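Bifunctional dTDP-4-dehydrorhamnose 3,5-epimerase/dTDP-4-dehydrorhamnose reductase (Arabidopsis thaliana, PDB 4QQR) converts dTDP-4-dehydro-6-deoxy-alpha-D-glucose into dTDP-beta-L-rhamnose by epimerising C3' and C5' of the sugar and then reducing its keto group with NADPH. Local coordinates at residues 13-18 with 63-68; 107-112 with 162-167. All coordinates share one frame; numbering follows the deposited sequence.

Contact 1 of 2, residues 13-18 with 63-68; sequences FNFLIY and HVFNAA
His-63 meets two phenylalanines of 13-18 at once. Its CE1 sits 3.4 Å from CD1 of Phe-13, near the plane of that ring and at its edge, while the ring of Phe-15 runs alongside and turns an edge toward the imidazole face, the two planes at 73° in an offset edge-to-face pair. The backbone of His-63 bonds twice to 13-18: its N donates weakly to Asn-14 O, and its O accepts a nearly straight bond from Leu-16 N at 3.0 Å. Val-64 lies on the other face of the sheet, CG2 packing at 4.1 Å against CB of Leu-16. This is the parallel pairing of strands 14-18 and 63-66 in the Rossmann sheet, where 14-18 is flanked on its other side by strand 38-41. Phe-65 returns to the aromatic face. Its CG stands anti to the carbonyl carbon (chi1 -71°). CE1 of Phe-65 lies over one face of the Phe-15 ring, off-centre toward the rim and 3.4 Å from CD2 of Phe-15. CB of Phe-65 touches CG1 of Ile-17. Backbone bonds from Phe-65 N to Leu-16 O and from Tyr-18 N to Phe-65 O continue the ladder. Asn-66 turns its OD1 to Ala-68 N at 3.1 Å, an Asx turn at the end of the strand. Ala-67 N donates to Tyr-18 O at 2.9 Å, while the phenol of Tyr-18 bonds to Asp-55.

Contact 2 of 2, residues 107-112 with 162-167; sequences VLINYA and CTLRVR
Within the central parallel sheet of the Rossmann domain, strand 107-113 carries Ile-109 and Tyr-111 onto Cys-162 and Leu-164 of strand 161-166. CD2 of Leu-164 is the shared apolar contact: it lies 3.6 Å from CG2 of Ile-109 and 3.9 Å from CE1 of Tyr-111, whose ring runs side by side with the leucine. CG1 of Ile-109 is anti to the carbonyl carbon (chi1 -58°), and CD1 at the end of that branch touches CB of Cys-162 at 3.9 Å. Helix 200-212 packs over this face, and Tyr-111 OH bonds there to Ser-207. On the reverse face Asn-110 lies alongside Thr-163 and offers ND2 to OG1 in a weak hydrogen bond of 3.5 Å, with CB of Ala-112 packed against CG2 of Thr-163. Five backbone bonds join the strands, from Cys-162 N to Leu-108 O at one end to Val-166 N to Ala-112 O, 2.9 Å, at the other. On one face apolar contacts thus flank Tyr-111, a residue that probably binds NADPH, as in related reductases; the other holds a buried polar pair whose side-chain link across the strands is weak, leaving the backbone ladder as the main polar tie.

Contacts 1 and 2 are successive parts of one parallel sheet, their centres about 11 Å apart, with 63-66 and 107-113 as neighbouring strands. Probable backbone hydrogen bonds join them, Asn-66 N to Ile-109 O at 2.8 Å and Ile-109 N to Val-64 O at 2.9 Å. On the face covered by helix 200-212, Phe-65 CD2 packs 3.6 Å from Tyr-111 OH, so the aromatic cluster of contact 1 adjoins contact 2. Their C-terminal ends border the probable NADPH site: the side chains of Ala-67 and Tyr-111 each approach that of Ile-24 to about 4 Å, and 63-68 runs directly into Gly-69. The Val-166 side chain lies about 7 Å from a bound zinc ion.

Contact 1 of 2, residues 13-18 with 63-68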
ATOM      1  N   PHE A  13     -17.251   1.241  28.577  1.00 60.24           N
ATOM      2  CA  PHE A  13     -16.743   1.666  27.273  1.00 54.67           C
ATOM      3  C   PHE A  13     -16.042   3.030  27.304  1.00 52.49           C
ATOM      4  O   PHE A  13     -16.398   3.901  28.099  1.00 54.16           O
ATOM      5  CB  PHE A  13     -17.880   1.686  26.246  1.00 48.30           C
ATOM      6  CG  PHE A  13     -18.433   0.322  25.935  1.00 54.16           C
ATOM      7  CD1 PHE A  13     -17.606  -0.675  25.434  1.00 49.69           C
ATOM      8  CD2 PHE A  13     -19.787   0.032  26.141  1.00 56.50           C
ATOM      9  CE1 PHE A  13     -18.112  -1.945  25.140  1.00 52.17           C
ATOM     10  CE2 PHE A  13     -20.301  -1.234  25.855  1.00 53.61           C
ATOM     11  CZ  PHE A  13     -19.463  -2.226  25.352  1.00 49.24           C
ATOM     12  N   ASN A  14     -15.060   3.210  26.421  1.00 48.07           N
ATOM     13  CA  ASN A  14     -14.264   4.430  26.350  1.00 46.56           C
ATOM     14  C   ASN A  14     -13.652   4.522  24.975  1.00 46.09           C
ATOM     15  O   ASN A  14     -12.721   3.782  24.666  1.00 48.50           O
ATOM     16  CB  ASN A  14     -13.141   4.393  27.399  1.00 50.08           C
ATOM     17  CG  ASN A  14     -12.330   5.686  27.447  1.00 50.21           C
ATOM     18  OD1 ASN A  14     -12.648   6.665  26.767  1.00 50.83           O
ATOM     19  ND2 ASN A  14     -11.283   5.696  28.268  1.00 52.48           N
ATOM     20  N   PHE A  15     -14.150   5.424  24.140  1.00 45.54           N
ATOM     21  CA  PHE A  15     -13.733   5.412  22.737  1.00 43.08           C
ATOM     22  C   PHE A  15     -12.691   6.449  22.415  1.00 45.84           C
ATOM     23  O   PHE A  15     -12.833   7.622  22.778  1.00 48.31           O
ATOM     24  CB  PHE A  15     -14.916   5.589  21.789  1.00 41.77           C
ATOM     25  CG  PHE A  15     -15.945   4.495  21.875  1.00 40.92           C
ATOM     26  CD1 PHE A  15     -15.690   3.328  22.573  1.00 43.20           C
ATOM     27  CD2 PHE A  15     -17.166   4.635  21.245  1.00 38.21           C
ATOM     28  CE1 PHE A  15     -16.636   2.323  22.644  1.00 43.66           C
ATOM     29  CE2 PHE A  15     -18.115   3.633  21.310  1.00 41.44           C
ATOM     30  CZ  PHE A  15     -17.854   2.477  22.009  1.00 40.11           C
ATOM     31  N   LEU A  16     -11.637   6.006  21.733  1.00 44.54           N
ATOM     32  CA  LEU A  16     -10.683   6.921  21.134  1.00 43.85           C
ATOM     33  C   LEU A  16     -11.108   7.109  19.679  1.00 45.22           C
ATOM     34  O   LEU A  16     -11.284   6.139  18.948  1.00 44.58           O
ATOM     35  CB  LEU A  16      -9.252   6.382  21.239  1.00 42.89           C
ATOM     36  CG  LEU A  16      -8.130   7.255  20.652  1.00 48.13           C
ATOM     37  CD1 LEU A  16      -8.088   8.633  21.313  1.00 46.69           C
ATOM     38  CD2 LEU A  16      -6.763   6.559  20.763  1.00 49.19           C
ATOM     39  N   ILE A  17     -11.315   8.357  19.274  1.00 45.49           N
ATOM     40  CA  ILE A  17     -11.778   8.646  17.925  1.00 45.40           C
ATOM     41  C   ILE A  17     -10.776   9.527  17.186  1.00 46.53           C
ATOM     42  O   ILE A  17     -10.263  10.494  17.742  1.00 48.73           O
ATOM     43  CB  ILE A  17     -13.167   9.314  17.948  1.00 45.72           C
ATOM     44  CG1 ILE A  17     -14.178   8.395  18.652  1.00 43.53           C
ATOM     45  CG2 ILE A  17     -13.620   9.647  16.537  1.00 44.02           C
ATOM     46  CD1 ILE A  17     -15.526   9.049  18.959  1.00 45.93           C
ATOM     47  N   TYR A  18     -10.481   9.179  15.939  1.00 46.69           N
ATOM     48  CA  TYR A  18      -9.608  10.011  15.115  1.00 47.03           C
ATOM     49  C   TYR A  18     -10.386  10.702  14.006  1.00 47.74           C
ATOM     50  O   TYR A  18     -11.203  10.078  13.334  1.00 47.35           O
ATOM     51  CB  TYR A  18      -8.402   9.214  14.584  1.00 46.67           C
ATOM     52  CG  TYR A  18      -7.370   8.994  15.668  1.00 47.26           C
ATOM     53  CD1 TYR A  18      -7.407   7.855  16.467  1.00 46.16           C
ATOM     54  CD2 TYR A  18      -6.397   9.952  15.933  1.00 45.50           C
ATOM     55  CE1 TYR A  18      -6.481   7.661  17.481  1.00 46.29           C
ATOM     56  CE2 TYR A  18      -5.472   9.772  16.949  1.00 51.03           C
ATOM     57  CZ  TYR A  18      -5.516   8.622  17.716  1.00 50.50           C
ATOM     58  OH  TYR A  18      -4.599   8.432  18.721  1.00 51.93           O
ATOM     59  N   HIS A  63     -11.909   0.872  22.911  1.00 46.12           N
ATOM     60  CA  HIS A  63     -11.983   0.680  21.457  1.00 44.40           C
ATOM     61  C   HIS A  63     -11.493   1.965  20.781  1.00 46.11           C
ATOM     62  O   HIS A  63     -11.434   3.019  21.421  1.00 45.34           O
ATOM     63  CB  HIS A  63     -13.419   0.381  20.977  1.00 45.00           C
ATOM     64  CG  HIS A  63     -14.110  -0.740  21.705  1.00 46.13           C
ATOM     65  ND1 HIS A  63     -14.465  -0.667  23.039  1.00 42.22           N
ATOM     66  CD2 HIS A  63     -14.555  -1.943  21.266  1.00 45.59           C
ATOM     67  CE1 HIS A  63     -15.066  -1.788  23.394  1.00 44.56           C
ATOM     68  NE2 HIS A  63     -15.137  -2.579  22.337  1.00 44.47           N
ATOM     69  N   VAL A  64     -11.159   1.875  19.489  1.00 45.46           N
ATOM     70  CA  VAL A  64     -10.587   2.991  18.721  1.00 40.63           C
ATOM     71  C   VAL A  64     -11.334   3.153  17.400  1.00 36.82           C
ATOM     72  O   VAL A  64     -11.677   2.179  16.761  1.00 36.36           O
ATOM     73  CB  VAL A  64      -9.060   2.776  18.419  1.00 40.86           C
ATOM     74  CG1 VAL A  64      -8.511   3.859  17.469  1.00 39.85           C
ATOM     75  CG2 VAL A  64      -8.240   2.718  19.694  1.00 41.42           C
ATOM     76  N   PHE A  65     -11.583   4.391  16.995  1.00 42.69           N
ATOM     77  CA  PHE A  65     -12.321   4.669  15.766  1.00 42.33           C
ATOM     78  C   PHE A  65     -11.486   5.528  14.838  1.00 42.43           C
ATOM     79  O   PHE A  65     -11.031   6.601  15.218  1.00 45.56           O
ATOM     80  CB  PHE A  65     -13.630   5.383  16.086  1.00 39.75           C
ATOM     81  CG  PHE A  65     -14.647   4.504  16.738  1.00 39.36           C
ATOM     82  CD1 PHE A  65     -14.516   4.145  18.075  1.00 37.10           C
ATOM     83  CD2 PHE A  65     -15.750   4.041  16.019  1.00 41.17           C
ATOM     84  CE1 PHE A  65     -15.450   3.321  18.682  1.00 39.24           C
ATOM     85  CE2 PHE A  65     -16.701   3.215  16.620  1.00 39.43           C
ATOM     86  CZ  PHE A  65     -16.553   2.859  17.955  1.00 38.60           C
ATOM     87  N   ASN A  66     -11.270   5.046  13.627  1.00 40.71           N
ATOM     88  CA  ASN A  66     -10.515   5.805  12.642  1.00 42.99           C
ATOM     89  C   ASN A  66     -11.427   6.464  11.594  1.00 42.13           C
ATOM     90  O   ASN A  66     -11.839   5.838  10.610  1.00 42.52           O
ATOM     91  CB  ASN A  66      -9.472   4.909  11.967  1.00 39.78           C
ATOM     92  CG  ASN A  66      -8.832   5.573  10.757  1.00 43.53           C
ATOM     93  OD1 ASN A  66      -8.655   6.793  10.725  1.00 41.39           O
ATOM     94  ND2 ASN A  66      -8.490   4.773   9.753  1.00 43.10           N
ATOM     95  N   ALA A  67     -11.742   7.731  11.802  1.00 41.33           N
ATOM     96  CA  ALA A  67     -12.524   8.464  10.820  1.00 41.02           C
ATOM     97  C   ALA A  67     -11.623   9.501  10.163  1.00 45.27           C
ATOM     98  O   ALA A  67     -12.101  10.408   9.500  1.00 47.42           O
ATOM     99  CB  ALA A  67     -13.714   9.113  11.474  1.00 38.38           C
ATOM    100  N   ALA A  68     -10.310   9.329  10.328  1.00 45.39           N
ATOM    101  CA  ALA A  68      -9.303  10.305   9.898  1.00 47.78           C
ATOM    102  C   ALA A  68      -9.370  10.660   8.420  1.00 51.99           C
ATOM    103  O   ALA A  68      -8.577  11.456   7.914  1.00 52.02           O
ATOM    104  CB  ALA A  68      -7.897   9.836  10.265  1.00 48.68           C
TER

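Contact 2 of 2, residues 107-112 with 162-167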
ATOM      1  N   VAL A 107      -9.548  -3.225  19.411  1.00 43.77           N
ATOM      2  CA  VAL A 107     -10.369  -3.191  18.195  1.00 40.76           C
ATOM      3  C   VAL A 107     -10.403  -1.790  17.572  1.00 42.21           C
ATOM      4  O   VAL A 107     -10.572  -0.773  18.246  1.00 39.07           O
ATOM      5  CB  VAL A 107     -11.802  -3.667  18.449  1.00 43.53           C
ATOM      6  CG1 VAL A 107     -12.641  -3.511  17.188  1.00 40.79           C
ATOM      7  CG2 VAL A 107     -11.805  -5.128  18.921  1.00 47.40           C
ATOM      8  N   LEU A 108     -10.208  -1.757  16.268  1.00 44.61           N
ATOM      9  CA  LEU A 108     -10.147  -0.521  15.530  1.00 40.13           C
ATOM     10  C   LEU A 108     -11.249  -0.545  14.477  1.00 39.30           C
ATOM     11  O   LEU A 108     -11.274  -1.400  13.595  1.00 37.22           O
ATOM     12  CB  LEU A 108      -8.776  -0.415  14.867  1.00 40.36           C
ATOM     13  CG  LEU A 108      -8.665   0.573  13.719  1.00 40.36           C
ATOM     14  CD1 LEU A 108      -8.950   1.961  14.255  1.00 40.70           C
ATOM     15  CD2 LEU A 108      -7.291   0.478  13.123  1.00 37.40           C
ATOM     16  N   ILE A 109     -12.174   0.393  14.591  1.00 43.85           N
ATOM     17  CA  ILE A 109     -13.214   0.571  13.591  1.00 39.91           C
ATOM     18  C   ILE A 109     -12.691   1.517  12.530  1.00 41.19           C
ATOM     19  O   ILE A 109     -12.544   2.715  12.773  1.00 41.00           O
ATOM     20  CB  ILE A 109     -14.467   1.164  14.207  1.00 34.87           C
ATOM     21  CG1 ILE A 109     -14.976   0.252  15.333  1.00 37.51           C
ATOM     22  CG2 ILE A 109     -15.517   1.378  13.136  1.00 36.38           C
ATOM     23  CD1 ILE A 109     -15.431  -1.145  14.874  1.00 35.79           C
ATOM     24  N   ASN A 110     -12.395   0.971  11.358  1.00 41.44           N
ATOM     25  CA  ASN A 110     -11.856   1.757  10.252  1.00 41.34           C
ATOM     26  C   ASN A 110     -12.927   2.084   9.182  1.00 40.95           C
ATOM     27  O   ASN A 110     -13.354   1.217   8.421  1.00 41.87           O
ATOM     28  CB  ASN A 110     -10.639   1.023   9.672  1.00 40.31           C
ATOM     29  CG  ASN A 110     -10.026   1.731   8.484  1.00 42.08           C
ATOM     30  OD1 ASN A 110      -9.569   2.864   8.590  1.00 45.06           O
ATOM     31  ND2 ASN A 110      -9.965   1.036   7.351  1.00 44.73           N
ATOM     32  N   TYR A 111     -13.376   3.334   9.172  1.00 37.34           N
ATOM     33  CA  TYR A 111     -14.277   3.850   8.156  1.00 31.92           C
ATOM     34  C   TYR A 111     -13.529   4.012   6.843  1.00 39.06           C
ATOM     35  O   TYR A 111     -12.484   4.647   6.782  1.00 42.18           O
ATOM     36  CB  TYR A 111     -14.863   5.185   8.624  1.00 32.68           C
ATOM     37  CG  TYR A 111     -15.709   5.018   9.864  1.00 37.88           C
ATOM     38  CD1 TYR A 111     -17.025   4.556   9.782  1.00 35.24           C
ATOM     39  CD2 TYR A 111     -15.180   5.250  11.122  1.00 37.64           C
ATOM     40  CE1 TYR A 111     -17.785   4.373  10.909  1.00 35.89           C
ATOM     41  CE2 TYR A 111     -15.936   5.065  12.258  1.00 37.04           C
ATOM     42  CZ  TYR A 111     -17.235   4.631  12.147  1.00 39.47           C
ATOM     43  OH  TYR A 111     -17.984   4.460  13.285  1.00 41.06           O
ATOM     44  N   ALA A 112     -14.055   3.415   5.783  1.00 43.13           N
ATOM     45  CA  ALA A 112     -13.343   3.379   4.510  1.00 44.75           C
ATOM     46  C   ALA A 112     -14.361   3.424   3.385  1.00 43.21           C
ATOM     47  O   ALA A 112     -15.499   3.824   3.610  1.00 39.52           O
ATOM     48  CB  ALA A 112     -12.453   2.128   4.411  1.00 39.78           C
ATOM     49  N   CYS A 162     -11.691  -3.599  11.881  1.00 43.17           N
ATOM     50  CA  CYS A 162     -12.978  -3.772  11.228  1.00 42.94           C
ATOM     51  C   CYS A 162     -13.177  -2.677  10.170  1.00 44.50           C
ATOM     52  O   CYS A 162     -13.582  -1.555  10.479  1.00 42.94           O
ATOM     53  CB  CYS A 162     -14.105  -3.759  12.256  1.00 40.52           C
ATOM     54  SG  CYS A 162     -15.756  -4.010  11.544  1.00 44.69           S
ATOM     55  N   THR A 163     -12.866  -3.025   8.921  1.00 44.82           N
ATOM     56  CA  THR A 163     -13.020  -2.129   7.783  1.00 40.87           C
ATOM     57  C   THR A 163     -14.466  -2.038   7.287  1.00 40.55           C
ATOM     58  O   THR A 163     -15.114  -3.049   6.997  1.00 37.92           O
ATOM     59  CB  THR A 163     -12.109  -2.559   6.647  1.00 37.50           C
ATOM     60  OG1 THR A 163     -10.765  -2.342   7.054  1.00 40.16           O
ATOM     61  CG2 THR A 163     -12.378  -1.754   5.380  1.00 39.51           C
ATOM     62  N   LEU A 164     -14.949  -0.802   7.209  1.00 38.92           N
ATOM     63  CA  LEU A 164     -16.314  -0.495   6.794  1.00 41.56           C
ATOM     64  C   LEU A 164     -16.313   0.230   5.437  1.00 43.68           C
ATOM     65  O   LEU A 164     -15.716   1.313   5.297  1.00 38.80           O
ATOM     66  CB  LEU A 164     -17.018   0.355   7.865  1.00 36.38           C
ATOM     67  CG  LEU A 164     -17.696  -0.337   9.064  1.00 35.73           C
ATOM     68  CD1 LEU A 164     -17.068  -1.652   9.364  1.00 37.79           C
ATOM     69  CD2 LEU A 164     -17.657   0.524  10.317  1.00 33.13           C
ATOM     70  N   ARG A 165     -16.969  -0.368   4.439  1.00 40.11           N
ATOM     71  CA  ARG A 165     -17.062   0.253   3.121  1.00 37.90           C
ATOM     72  C   ARG A 165     -18.262   1.196   3.051  1.00 42.17           C
ATOM     73  O   ARG A 165     -19.402   0.764   2.814  1.00 45.07           O
ATOM     74  CB  ARG A 165     -17.141  -0.802   2.020  1.00 37.39           C
ATOM     75  CG  ARG A 165     -15.976  -1.793   1.998  1.00 39.83           C
ATOM     76  CD  ARG A 165     -16.017  -2.618   0.718  1.00 42.11           C
ATOM     77  NE  ARG A 165     -14.908  -3.555   0.564  1.00 39.30           N
ATOM     78  CZ  ARG A 165     -15.028  -4.781   0.057  1.00 41.87           C
ATOM     79  NH1 ARG A 165     -16.216  -5.229  -0.330  1.00 42.41           N
ATOM     80  NH2 ARG A 165     -13.960  -5.563  -0.056  1.00 39.93           N
ATOM     81  N   VAL A 166     -17.999   2.482   3.267  1.00 41.13           N
ATOM     82  CA  VAL A 166     -19.012   3.535   3.181  1.00 37.54           C
ATOM     83  C   VAL A 166     -19.039   4.058   1.751  1.00 39.83           C
ATOM     84  O   VAL A 166     -17.984   4.259   1.149  1.00 45.12           O
ATOM     85  CB  VAL A 166     -18.694   4.687   4.175  1.00 38.90           C
ATOM     86  CG1 VAL A 166     -19.448   5.973   3.824  1.00 39.32           C
ATOM     87  CG2 VAL A 166     -18.978   4.255   5.601  1.00 35.47           C
ATOM     88  N   ARG A 167     -20.240   4.235   1.197  1.00 41.74           N
ATOM     89  CA  ARG A 167     -20.417   4.820  -0.141  1.00 40.28           C
ATOM     90  C   ARG A 167     -21.373   6.004  -0.054  1.00 39.56           C
ATOM     91  O   ARG A 167     -22.331   5.968   0.723  1.00 37.27           O
ATOM     92  CB  ARG A 167     -20.997   3.808  -1.135  1.00 39.09           C
ATOM     93  CG  ARG A 167     -20.111   2.632  -1.524  1.00 38.78           C
ATOM     94  CD  ARG A 167     -19.766   2.642  -3.009  1.00 35.47           C
ATOM     95  NE  ARG A 167     -20.945   2.742  -3.846  1.00 39.35           N
ATOM     96  CZ  ARG A 167     -20.941   3.180  -5.101  1.00 39.80           C
ATOM     97  NH1 ARG A 167     -19.821   3.558  -5.683  1.00 40.09           N
ATOM     98  NH2 ARG A 167     -22.067   3.239  -5.772  1.00 42.60           N
TER